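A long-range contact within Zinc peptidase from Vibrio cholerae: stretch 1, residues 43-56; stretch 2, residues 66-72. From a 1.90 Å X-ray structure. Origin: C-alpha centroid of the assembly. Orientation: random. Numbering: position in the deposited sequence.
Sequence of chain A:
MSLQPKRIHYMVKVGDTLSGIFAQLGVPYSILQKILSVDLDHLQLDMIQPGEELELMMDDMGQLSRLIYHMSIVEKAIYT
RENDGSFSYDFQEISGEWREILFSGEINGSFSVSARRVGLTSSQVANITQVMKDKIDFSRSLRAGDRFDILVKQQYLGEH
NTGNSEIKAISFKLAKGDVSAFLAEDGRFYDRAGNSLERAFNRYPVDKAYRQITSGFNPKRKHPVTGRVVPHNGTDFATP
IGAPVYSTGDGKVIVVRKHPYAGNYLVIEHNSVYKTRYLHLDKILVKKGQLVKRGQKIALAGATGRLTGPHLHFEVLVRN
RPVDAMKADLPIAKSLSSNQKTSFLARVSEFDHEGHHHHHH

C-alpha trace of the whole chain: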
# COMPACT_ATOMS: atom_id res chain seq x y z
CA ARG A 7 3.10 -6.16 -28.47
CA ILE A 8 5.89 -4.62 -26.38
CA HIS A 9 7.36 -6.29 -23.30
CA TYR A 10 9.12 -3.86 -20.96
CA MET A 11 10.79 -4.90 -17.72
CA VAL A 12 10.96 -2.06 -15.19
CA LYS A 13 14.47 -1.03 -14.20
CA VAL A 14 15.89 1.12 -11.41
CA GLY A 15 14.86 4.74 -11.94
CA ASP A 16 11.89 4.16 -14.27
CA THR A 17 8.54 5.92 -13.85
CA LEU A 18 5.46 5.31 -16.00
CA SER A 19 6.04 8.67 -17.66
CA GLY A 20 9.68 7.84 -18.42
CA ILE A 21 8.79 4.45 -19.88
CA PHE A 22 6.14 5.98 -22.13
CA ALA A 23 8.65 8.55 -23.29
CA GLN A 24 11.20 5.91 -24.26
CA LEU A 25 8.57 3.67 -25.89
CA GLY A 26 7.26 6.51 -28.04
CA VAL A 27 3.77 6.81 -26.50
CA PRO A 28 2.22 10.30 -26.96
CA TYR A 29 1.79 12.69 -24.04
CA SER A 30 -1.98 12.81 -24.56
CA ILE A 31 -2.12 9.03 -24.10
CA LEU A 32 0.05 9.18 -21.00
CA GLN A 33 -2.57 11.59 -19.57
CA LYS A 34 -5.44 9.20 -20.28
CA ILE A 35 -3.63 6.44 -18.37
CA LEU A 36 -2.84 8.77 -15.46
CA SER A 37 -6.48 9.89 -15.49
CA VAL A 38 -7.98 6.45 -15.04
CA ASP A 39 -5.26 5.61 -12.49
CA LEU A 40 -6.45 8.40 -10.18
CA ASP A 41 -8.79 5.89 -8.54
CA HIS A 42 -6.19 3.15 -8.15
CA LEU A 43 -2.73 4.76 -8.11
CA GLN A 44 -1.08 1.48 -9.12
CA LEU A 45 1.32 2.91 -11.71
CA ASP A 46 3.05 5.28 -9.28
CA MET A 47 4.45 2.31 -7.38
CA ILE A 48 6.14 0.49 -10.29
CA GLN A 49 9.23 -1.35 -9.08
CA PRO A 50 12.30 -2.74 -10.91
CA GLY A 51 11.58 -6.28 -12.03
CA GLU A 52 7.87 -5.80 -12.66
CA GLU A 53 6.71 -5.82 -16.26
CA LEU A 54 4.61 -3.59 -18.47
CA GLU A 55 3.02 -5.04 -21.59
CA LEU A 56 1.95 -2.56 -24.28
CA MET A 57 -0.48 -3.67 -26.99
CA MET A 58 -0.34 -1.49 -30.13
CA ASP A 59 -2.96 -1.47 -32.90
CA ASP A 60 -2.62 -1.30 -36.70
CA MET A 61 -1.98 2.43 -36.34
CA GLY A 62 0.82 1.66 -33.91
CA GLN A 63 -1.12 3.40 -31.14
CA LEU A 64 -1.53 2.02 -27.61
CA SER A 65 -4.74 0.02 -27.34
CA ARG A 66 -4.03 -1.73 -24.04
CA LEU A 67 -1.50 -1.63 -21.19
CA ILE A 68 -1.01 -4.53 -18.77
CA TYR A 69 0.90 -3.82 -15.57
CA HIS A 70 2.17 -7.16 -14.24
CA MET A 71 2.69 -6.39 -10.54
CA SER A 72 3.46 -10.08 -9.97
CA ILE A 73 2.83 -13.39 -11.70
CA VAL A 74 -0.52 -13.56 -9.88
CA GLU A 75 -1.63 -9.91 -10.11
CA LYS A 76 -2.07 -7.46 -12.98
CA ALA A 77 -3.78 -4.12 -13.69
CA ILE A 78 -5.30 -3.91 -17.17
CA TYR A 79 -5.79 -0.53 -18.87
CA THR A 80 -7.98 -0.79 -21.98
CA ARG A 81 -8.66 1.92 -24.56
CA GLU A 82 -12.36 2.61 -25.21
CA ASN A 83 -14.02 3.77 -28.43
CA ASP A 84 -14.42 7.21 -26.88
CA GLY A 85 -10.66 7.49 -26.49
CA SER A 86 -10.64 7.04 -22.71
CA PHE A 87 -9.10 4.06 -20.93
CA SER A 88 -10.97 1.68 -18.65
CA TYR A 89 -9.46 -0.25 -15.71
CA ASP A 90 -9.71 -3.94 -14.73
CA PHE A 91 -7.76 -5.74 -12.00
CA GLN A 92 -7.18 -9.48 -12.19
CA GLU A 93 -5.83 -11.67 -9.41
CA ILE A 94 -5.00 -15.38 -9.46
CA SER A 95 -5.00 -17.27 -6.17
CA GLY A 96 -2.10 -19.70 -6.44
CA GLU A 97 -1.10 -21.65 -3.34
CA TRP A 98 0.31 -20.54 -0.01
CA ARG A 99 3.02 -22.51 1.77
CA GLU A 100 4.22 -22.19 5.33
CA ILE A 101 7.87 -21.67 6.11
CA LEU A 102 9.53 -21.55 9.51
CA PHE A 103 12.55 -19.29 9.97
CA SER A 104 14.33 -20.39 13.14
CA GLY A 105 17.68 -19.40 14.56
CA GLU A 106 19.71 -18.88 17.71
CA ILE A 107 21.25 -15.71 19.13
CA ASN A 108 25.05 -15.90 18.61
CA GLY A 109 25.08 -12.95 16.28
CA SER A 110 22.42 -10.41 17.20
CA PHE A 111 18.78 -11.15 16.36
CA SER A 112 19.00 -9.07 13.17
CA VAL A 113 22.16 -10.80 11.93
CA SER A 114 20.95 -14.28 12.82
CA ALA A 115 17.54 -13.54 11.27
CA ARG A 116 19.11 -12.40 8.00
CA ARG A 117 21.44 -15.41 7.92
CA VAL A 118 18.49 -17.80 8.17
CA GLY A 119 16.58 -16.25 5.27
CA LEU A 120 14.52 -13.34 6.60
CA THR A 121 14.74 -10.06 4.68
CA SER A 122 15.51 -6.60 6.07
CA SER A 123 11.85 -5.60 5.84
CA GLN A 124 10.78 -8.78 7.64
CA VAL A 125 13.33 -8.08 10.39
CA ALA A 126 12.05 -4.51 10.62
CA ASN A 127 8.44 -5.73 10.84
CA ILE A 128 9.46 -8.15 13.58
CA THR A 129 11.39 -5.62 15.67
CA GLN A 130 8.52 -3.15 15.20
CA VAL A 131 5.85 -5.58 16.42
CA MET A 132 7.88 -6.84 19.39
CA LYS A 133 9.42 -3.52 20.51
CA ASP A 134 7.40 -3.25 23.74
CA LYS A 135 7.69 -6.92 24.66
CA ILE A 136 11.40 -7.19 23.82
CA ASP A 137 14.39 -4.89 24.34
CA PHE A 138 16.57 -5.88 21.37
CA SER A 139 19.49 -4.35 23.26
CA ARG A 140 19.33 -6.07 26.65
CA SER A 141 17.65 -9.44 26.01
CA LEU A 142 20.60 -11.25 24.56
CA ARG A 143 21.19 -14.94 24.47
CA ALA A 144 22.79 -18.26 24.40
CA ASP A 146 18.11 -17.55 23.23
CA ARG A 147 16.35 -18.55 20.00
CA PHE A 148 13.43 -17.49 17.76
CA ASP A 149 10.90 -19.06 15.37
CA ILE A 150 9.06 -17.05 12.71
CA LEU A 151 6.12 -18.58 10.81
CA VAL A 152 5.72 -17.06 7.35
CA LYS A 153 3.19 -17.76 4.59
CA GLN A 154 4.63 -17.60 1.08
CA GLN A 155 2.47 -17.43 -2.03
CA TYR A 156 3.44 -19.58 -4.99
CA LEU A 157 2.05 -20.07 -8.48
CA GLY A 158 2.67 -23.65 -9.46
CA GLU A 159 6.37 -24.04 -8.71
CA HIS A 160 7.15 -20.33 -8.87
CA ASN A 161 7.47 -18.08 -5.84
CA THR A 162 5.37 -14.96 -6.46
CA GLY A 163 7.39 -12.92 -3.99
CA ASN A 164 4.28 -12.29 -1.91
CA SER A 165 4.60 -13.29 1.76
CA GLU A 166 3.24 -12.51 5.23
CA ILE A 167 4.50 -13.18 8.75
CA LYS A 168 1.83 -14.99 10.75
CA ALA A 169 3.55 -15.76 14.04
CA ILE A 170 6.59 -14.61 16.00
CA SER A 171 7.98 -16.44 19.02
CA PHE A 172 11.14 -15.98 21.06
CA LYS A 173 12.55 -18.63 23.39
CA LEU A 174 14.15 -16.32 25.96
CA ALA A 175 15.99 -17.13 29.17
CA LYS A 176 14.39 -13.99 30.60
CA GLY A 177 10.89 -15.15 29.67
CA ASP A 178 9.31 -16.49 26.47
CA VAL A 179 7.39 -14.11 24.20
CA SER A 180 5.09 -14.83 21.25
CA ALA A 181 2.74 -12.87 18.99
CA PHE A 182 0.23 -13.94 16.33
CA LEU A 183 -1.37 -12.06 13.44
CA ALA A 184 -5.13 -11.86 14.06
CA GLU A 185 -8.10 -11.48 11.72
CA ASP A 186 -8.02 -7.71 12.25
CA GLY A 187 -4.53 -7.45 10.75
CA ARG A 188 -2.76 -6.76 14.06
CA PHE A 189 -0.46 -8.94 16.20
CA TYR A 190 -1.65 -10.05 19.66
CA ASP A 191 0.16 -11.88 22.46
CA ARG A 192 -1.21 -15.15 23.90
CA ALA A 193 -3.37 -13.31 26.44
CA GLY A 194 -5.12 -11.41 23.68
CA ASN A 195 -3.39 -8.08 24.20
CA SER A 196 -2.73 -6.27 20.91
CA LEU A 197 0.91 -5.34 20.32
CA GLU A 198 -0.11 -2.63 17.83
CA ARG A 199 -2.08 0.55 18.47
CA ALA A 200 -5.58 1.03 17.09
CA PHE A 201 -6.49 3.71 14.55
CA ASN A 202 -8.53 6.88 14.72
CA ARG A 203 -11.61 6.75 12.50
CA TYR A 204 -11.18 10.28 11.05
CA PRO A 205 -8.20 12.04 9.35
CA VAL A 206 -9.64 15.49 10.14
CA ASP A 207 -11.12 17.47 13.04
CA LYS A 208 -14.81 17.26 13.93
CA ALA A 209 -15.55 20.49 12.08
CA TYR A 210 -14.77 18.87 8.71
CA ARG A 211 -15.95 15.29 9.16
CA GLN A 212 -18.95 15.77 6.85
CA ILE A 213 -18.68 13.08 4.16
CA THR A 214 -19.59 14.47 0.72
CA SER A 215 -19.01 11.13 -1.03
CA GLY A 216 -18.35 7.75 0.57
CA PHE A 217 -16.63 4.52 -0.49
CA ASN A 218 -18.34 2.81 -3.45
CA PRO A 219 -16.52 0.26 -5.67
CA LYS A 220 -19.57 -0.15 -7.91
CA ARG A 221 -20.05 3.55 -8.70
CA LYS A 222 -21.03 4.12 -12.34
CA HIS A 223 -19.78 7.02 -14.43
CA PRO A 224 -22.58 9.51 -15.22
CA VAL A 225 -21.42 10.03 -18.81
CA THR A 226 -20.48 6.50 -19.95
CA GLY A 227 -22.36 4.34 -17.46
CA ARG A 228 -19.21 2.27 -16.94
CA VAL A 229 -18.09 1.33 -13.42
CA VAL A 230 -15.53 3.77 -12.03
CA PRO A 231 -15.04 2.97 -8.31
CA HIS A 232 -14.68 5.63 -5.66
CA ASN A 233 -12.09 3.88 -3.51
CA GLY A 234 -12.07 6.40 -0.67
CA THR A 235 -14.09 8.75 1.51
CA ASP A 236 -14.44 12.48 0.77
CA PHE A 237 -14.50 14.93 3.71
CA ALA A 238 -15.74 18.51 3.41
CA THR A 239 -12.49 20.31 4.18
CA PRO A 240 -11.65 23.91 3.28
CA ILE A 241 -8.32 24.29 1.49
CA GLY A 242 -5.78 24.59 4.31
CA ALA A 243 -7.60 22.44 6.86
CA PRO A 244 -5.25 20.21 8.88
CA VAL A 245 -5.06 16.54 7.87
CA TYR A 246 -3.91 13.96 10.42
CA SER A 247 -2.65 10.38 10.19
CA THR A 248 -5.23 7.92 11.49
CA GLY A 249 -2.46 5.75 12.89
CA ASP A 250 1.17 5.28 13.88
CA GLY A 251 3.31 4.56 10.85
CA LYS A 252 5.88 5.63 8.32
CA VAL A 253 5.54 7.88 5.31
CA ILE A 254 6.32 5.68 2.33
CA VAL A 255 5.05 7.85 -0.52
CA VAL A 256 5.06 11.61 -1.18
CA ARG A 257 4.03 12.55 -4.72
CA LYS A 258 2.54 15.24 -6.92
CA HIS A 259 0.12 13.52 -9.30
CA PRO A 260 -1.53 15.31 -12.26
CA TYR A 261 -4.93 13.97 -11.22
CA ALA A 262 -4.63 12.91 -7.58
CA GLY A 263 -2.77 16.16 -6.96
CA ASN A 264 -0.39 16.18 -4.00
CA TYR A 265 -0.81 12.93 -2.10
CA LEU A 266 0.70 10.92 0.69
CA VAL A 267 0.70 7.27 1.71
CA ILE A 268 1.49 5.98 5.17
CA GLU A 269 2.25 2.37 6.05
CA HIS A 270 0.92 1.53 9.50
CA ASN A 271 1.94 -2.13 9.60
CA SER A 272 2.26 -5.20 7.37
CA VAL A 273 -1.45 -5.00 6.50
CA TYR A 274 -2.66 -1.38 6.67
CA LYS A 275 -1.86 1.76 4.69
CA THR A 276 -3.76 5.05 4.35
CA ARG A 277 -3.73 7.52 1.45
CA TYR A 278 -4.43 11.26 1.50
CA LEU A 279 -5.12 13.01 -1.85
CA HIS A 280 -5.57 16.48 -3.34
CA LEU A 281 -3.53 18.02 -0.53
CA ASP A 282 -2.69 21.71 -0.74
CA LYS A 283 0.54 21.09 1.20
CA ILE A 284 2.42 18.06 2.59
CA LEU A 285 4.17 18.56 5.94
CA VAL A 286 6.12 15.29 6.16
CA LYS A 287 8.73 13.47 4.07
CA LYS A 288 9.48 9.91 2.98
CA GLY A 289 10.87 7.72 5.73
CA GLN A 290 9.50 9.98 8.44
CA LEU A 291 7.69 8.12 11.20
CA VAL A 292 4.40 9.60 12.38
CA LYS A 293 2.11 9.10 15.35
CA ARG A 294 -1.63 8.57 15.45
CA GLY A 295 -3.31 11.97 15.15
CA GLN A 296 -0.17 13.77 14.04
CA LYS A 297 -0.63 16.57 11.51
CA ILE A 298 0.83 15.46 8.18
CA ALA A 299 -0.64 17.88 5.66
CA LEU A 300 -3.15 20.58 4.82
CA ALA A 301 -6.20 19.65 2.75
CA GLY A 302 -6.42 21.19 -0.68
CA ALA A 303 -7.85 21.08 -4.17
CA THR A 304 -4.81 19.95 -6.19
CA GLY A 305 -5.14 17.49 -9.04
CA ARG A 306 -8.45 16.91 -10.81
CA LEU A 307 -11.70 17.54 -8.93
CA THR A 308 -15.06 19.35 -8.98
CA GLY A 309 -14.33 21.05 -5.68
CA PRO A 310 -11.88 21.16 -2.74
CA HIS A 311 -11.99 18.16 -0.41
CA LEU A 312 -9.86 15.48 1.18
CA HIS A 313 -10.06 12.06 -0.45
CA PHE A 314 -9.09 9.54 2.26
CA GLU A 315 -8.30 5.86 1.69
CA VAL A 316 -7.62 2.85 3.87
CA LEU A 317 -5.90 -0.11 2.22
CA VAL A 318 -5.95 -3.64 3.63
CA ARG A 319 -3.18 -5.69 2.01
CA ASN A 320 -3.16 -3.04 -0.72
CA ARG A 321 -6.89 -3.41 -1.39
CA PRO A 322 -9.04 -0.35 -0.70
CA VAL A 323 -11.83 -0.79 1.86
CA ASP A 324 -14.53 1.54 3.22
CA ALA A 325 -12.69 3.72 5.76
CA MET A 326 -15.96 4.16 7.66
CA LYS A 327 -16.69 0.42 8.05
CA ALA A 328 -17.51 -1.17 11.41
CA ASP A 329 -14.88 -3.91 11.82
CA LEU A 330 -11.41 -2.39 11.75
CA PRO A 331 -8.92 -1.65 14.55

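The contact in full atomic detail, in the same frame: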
# COMPACT_ATOMS: atom_id res chain seq x y z
N LEU A 43 -4.11 4.36 -8.38
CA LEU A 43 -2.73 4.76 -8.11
C LEU A 43 -1.79 3.56 -8.05
O LEU A 43 -0.98 3.44 -7.12
CB LEU A 43 -2.65 5.59 -6.82
CG LEU A 43 -3.45 6.90 -6.80
CD1 LEU A 43 -3.41 7.50 -5.42
CD2 LEU A 43 -2.88 7.89 -7.82
N GLN A 44 -1.91 2.68 -9.03
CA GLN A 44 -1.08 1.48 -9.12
C GLN A 44 0.24 1.79 -9.84
O GLN A 44 1.31 1.33 -9.46
CB GLN A 44 -1.81 0.40 -9.91
CG GLN A 44 -3.23 0.09 -9.46
CD GLN A 44 -3.28 -0.97 -8.39
OE1 GLN A 44 -2.67 -0.84 -7.33
NE2 GLN A 44 -4.02 -2.05 -8.66
N LEU A 45 0.15 2.59 -10.90
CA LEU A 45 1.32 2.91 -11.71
C LEU A 45 2.40 3.75 -11.04
O LEU A 45 3.55 3.74 -11.48
CB LEU A 45 0.86 3.55 -13.02
CG LEU A 45 0.04 2.55 -13.86
CD1 LEU A 45 -0.68 3.27 -14.99
CD2 LEU A 45 0.97 1.45 -14.41
N ASP A 46 2.06 4.47 -9.98
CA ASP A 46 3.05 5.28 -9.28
C ASP A 46 4.02 4.42 -8.47
O ASP A 46 5.12 4.85 -8.13
CB ASP A 46 2.37 6.27 -8.33
CG ASP A 46 2.13 7.62 -8.97
OD1 ASP A 46 1.68 8.52 -8.25
OD2 ASP A 46 2.40 7.78 -10.17
N MET A 47 3.61 3.20 -8.17
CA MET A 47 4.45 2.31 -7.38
C MET A 47 5.20 1.24 -8.18
O MET A 47 5.58 0.22 -7.61
CB MET A 47 3.61 1.62 -6.29
CG MET A 47 2.55 0.65 -6.81
SD MET A 47 1.63 -0.20 -5.50
CE MET A 47 0.22 0.89 -5.29
N ILE A 48 5.42 1.47 -9.48
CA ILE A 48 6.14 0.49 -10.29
C ILE A 48 7.54 0.28 -9.73
O ILE A 48 8.25 1.24 -9.43
CB ILE A 48 6.27 0.90 -11.77
CG1 ILE A 48 6.98 2.25 -11.88
CG2 ILE A 48 4.90 0.92 -12.41
CD1 ILE A 48 7.37 2.63 -13.29
N GLN A 49 7.93 -0.98 -9.62
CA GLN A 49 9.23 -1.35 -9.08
C GLN A 49 10.06 -2.13 -10.09
O GLN A 49 9.52 -2.82 -10.95
CB GLN A 49 9.04 -2.22 -7.83
CG GLN A 49 8.26 -1.56 -6.70
CD GLN A 49 9.05 -0.47 -6.01
OE1 GLN A 49 10.17 -0.70 -5.56
NE2 GLN A 49 8.46 0.73 -5.92
N PRO A 50 11.40 -2.03 -10.00
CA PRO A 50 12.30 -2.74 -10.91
C PRO A 50 11.96 -4.22 -10.85
O PRO A 50 11.77 -4.77 -9.77
CB PRO A 50 13.68 -2.45 -10.34
CG PRO A 50 13.51 -1.09 -9.72
CD PRO A 50 12.17 -1.21 -9.04
N GLY A 51 11.90 -4.86 -12.01
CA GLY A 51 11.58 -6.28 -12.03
C GLY A 51 10.15 -6.56 -12.46
O GLY A 51 9.85 -7.65 -12.96
N GLU A 52 9.25 -5.61 -12.25
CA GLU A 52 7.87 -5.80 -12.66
C GLU A 52 7.87 -5.60 -14.16
O GLU A 52 8.86 -5.14 -14.73
CB GLU A 52 6.95 -4.78 -11.96
CG GLU A 52 7.01 -4.88 -10.44
CD GLU A 52 6.08 -3.90 -9.75
OE1 GLU A 52 5.95 -2.76 -10.24
OE2 GLU A 52 5.49 -4.26 -8.71
N GLU A 53 6.77 -5.95 -14.82
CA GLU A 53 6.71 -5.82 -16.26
C GLU A 53 5.49 -5.09 -16.77
O GLU A 53 4.40 -5.23 -16.21
CB GLU A 53 6.71 -7.21 -16.91
CG GLU A 53 7.92 -8.07 -16.61
CD GLU A 53 7.79 -9.45 -17.21
OE1 GLU A 53 7.60 -9.54 -18.45
OE2 GLU A 53 7.86 -10.45 -16.46
N LEU A 54 5.69 -4.31 -17.83
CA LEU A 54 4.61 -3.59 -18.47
C LEU A 54 4.48 -4.22 -19.85
O LEU A 54 5.48 -4.51 -20.51
CB LEU A 54 4.92 -2.10 -18.58
CG LEU A 54 4.95 -1.26 -17.31
CD1 LEU A 54 5.29 0.19 -17.66
CD2 LEU A 54 3.60 -1.32 -16.60
N GLU A 55 3.25 -4.45 -20.28
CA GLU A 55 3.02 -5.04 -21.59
C GLU A 55 2.17 -4.04 -22.36
O GLU A 55 1.08 -3.70 -21.91
CB GLU A 55 2.29 -6.38 -21.41
CG GLU A 55 2.07 -7.19 -22.66
CD GLU A 55 1.67 -8.63 -22.34
OE1 GLU A 55 1.01 -8.85 -21.30
OE2 GLU A 55 2.00 -9.54 -23.13
N LEU A 56 2.69 -3.53 -23.47
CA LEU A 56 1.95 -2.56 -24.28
C LEU A 56 1.43 -3.24 -25.54
O LEU A 56 2.18 -3.89 -26.27
CB LEU A 56 2.83 -1.37 -24.69
CG LEU A 56 3.78 -0.62 -23.75
CD1 LEU A 56 3.74 0.87 -24.11
CD2 LEU A 56 3.40 -0.82 -22.31
N ARG A 66 -3.93 -1.12 -25.35
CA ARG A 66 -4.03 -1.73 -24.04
C ARG A 66 -2.68 -1.85 -23.34
O ARG A 66 -1.68 -2.23 -23.95
CB ARG A 66 -4.66 -3.11 -24.12
CG ARG A 66 -4.45 -3.92 -22.87
CD ARG A 66 -5.11 -5.28 -22.95
NE ARG A 66 -6.56 -5.18 -22.85
CZ ARG A 66 -7.38 -6.21 -22.90
NH1 ARG A 66 -6.90 -7.44 -23.05
NH2 ARG A 66 -8.69 -6.03 -22.78
N LEU A 67 -2.69 -1.54 -22.04
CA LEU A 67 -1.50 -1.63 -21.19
C LEU A 67 -1.78 -2.62 -20.07
O LEU A 67 -2.82 -2.53 -19.41
CB LEU A 67 -1.17 -0.26 -20.57
CG LEU A 67 -0.21 -0.27 -19.38
CD1 LEU A 67 1.19 -0.57 -19.86
CD2 LEU A 67 -0.25 1.08 -18.66
N ILE A 68 -0.86 -3.56 -19.85
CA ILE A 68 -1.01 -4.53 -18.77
C ILE A 68 0.17 -4.34 -17.83
O ILE A 68 1.34 -4.45 -18.24
CB ILE A 68 -1.02 -6.00 -19.27
CG1 ILE A 68 -2.15 -6.22 -20.28
CG2 ILE A 68 -1.24 -6.95 -18.10
CD1 ILE A 68 -1.86 -5.64 -21.65
N TYR A 69 -0.13 -4.02 -16.58
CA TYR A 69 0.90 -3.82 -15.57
C TYR A 69 0.95 -5.09 -14.72
O TYR A 69 0.08 -5.34 -13.88
CB TYR A 69 0.58 -2.57 -14.72
CG TYR A 69 1.40 -2.40 -13.44
CD1 TYR A 69 2.70 -2.90 -13.33
CD2 TYR A 69 0.86 -1.70 -12.36
CE1 TYR A 69 3.45 -2.72 -12.15
CE2 TYR A 69 1.60 -1.50 -11.19
CZ TYR A 69 2.89 -2.01 -11.09
OH TYR A 69 3.59 -1.82 -9.93
N HIS A 70 1.96 -5.91 -14.97
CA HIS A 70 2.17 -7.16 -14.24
C HIS A 70 2.89 -6.86 -12.92
O HIS A 70 4.12 -6.78 -12.89
CB HIS A 70 3.00 -8.14 -15.08
CG HIS A 70 2.30 -8.61 -16.32
ND1 HIS A 70 1.34 -9.60 -16.31
CD2 HIS A 70 2.40 -8.20 -17.61
CE1 HIS A 70 0.88 -9.78 -17.54
NE2 HIS A 70 1.51 -8.94 -18.34
N MET A 71 2.12 -6.67 -11.85
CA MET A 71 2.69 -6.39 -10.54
C MET A 71 3.40 -7.63 -10.01
O MET A 71 4.39 -7.53 -9.28
CB MET A 71 1.59 -5.95 -9.57
CG MET A 71 1.08 -4.56 -9.86
SD MET A 71 -0.61 -4.25 -9.29
CE MET A 71 -1.52 -4.69 -10.75
N SER A 72 2.87 -8.80 -10.36
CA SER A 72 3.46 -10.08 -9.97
C SER A 72 2.88 -11.11 -10.93
O SER A 72 2.04 -10.78 -11.75
CB SER A 72 3.08 -10.46 -8.53
OG SER A 72 1.76 -10.99 -8.47

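Stretch 2 runs antiparallel to the strand of stretch 1, and the pairing sorts its side chains by alternation: Leu 67 and Tyr 69 share one face with Leu 54 and Leu 56, while Ile 68 and His 70 share the other with Glu 53 and Glu 55. The first rule of the contact is therefore a greasy face and a mixed one.

The Arg 66 side chain leads away from stretch 1 and is hydrogen-bonded elsewhere in the structure. Leu 67 begins the apolar face. It sits in a non-hydrogen-bonded pair with Leu 56, and its CD1 lies 3.3 Å from Leu 56 CD2, a tight packing distance. The same CD1 is 4.1 Å from Leu 54 CD2, so one methyl touches two leucines of the neighbouring strand. Its backbone adds a CA-H...O contact, Leu 67 CA to Glu 55 O at 3.4 Å.

Ile 68 carries the firmest backbone pairing. Ile 68 N donates to Glu 55 O and Glu 55 N donates to Ile 68 O, both at 2.8 Å, closing the ring of a hydrogen-bonded pair. On the face they share, Ile 68 CB and Glu 55 CB stand 4.0 Å apart.

Tyr 69 is the centrepiece, with more area covered by the opposite stretch than any other residue here. At chi1 t its ring reaches past the paired strand to the loop before it. Ile 48 CG2 lies over one ring face, 4.2 Å from the centroid, in a CH-pi contact; Leu 54 CD2 packs 3.7 Å from Tyr 69 CD1, and Leu 45 CD2 3.8 Å from Tyr 69 CD2. The hydroxyl has its own partner: Tyr 69 OH donates to Glu 52 OE1 at 2.6 Å. That carboxylate oxygen also accepts from Gln 49 N at 2.7 Å, so a single atom ties the tyrosine to the type II turn from Gln 49 to Glu 52.

His 70 returns to the other face. His 70 N gives a sound bond to Glu 53 O at 2.8 Å, but the return bond, Glu 53 N to His 70 O, is weak at 3.4 Å. The side chain makes a separate bond: His 70 NE2 donates to Glu 55 OE1 at 3.0 Å, nearly straight at 175°, a diagonal link across the strands.

At Met 71 the chain turns a corner. Its CA-to-CB bond points away, yet Met 71 SD remains 4.1 Å from Gln 44 NE2.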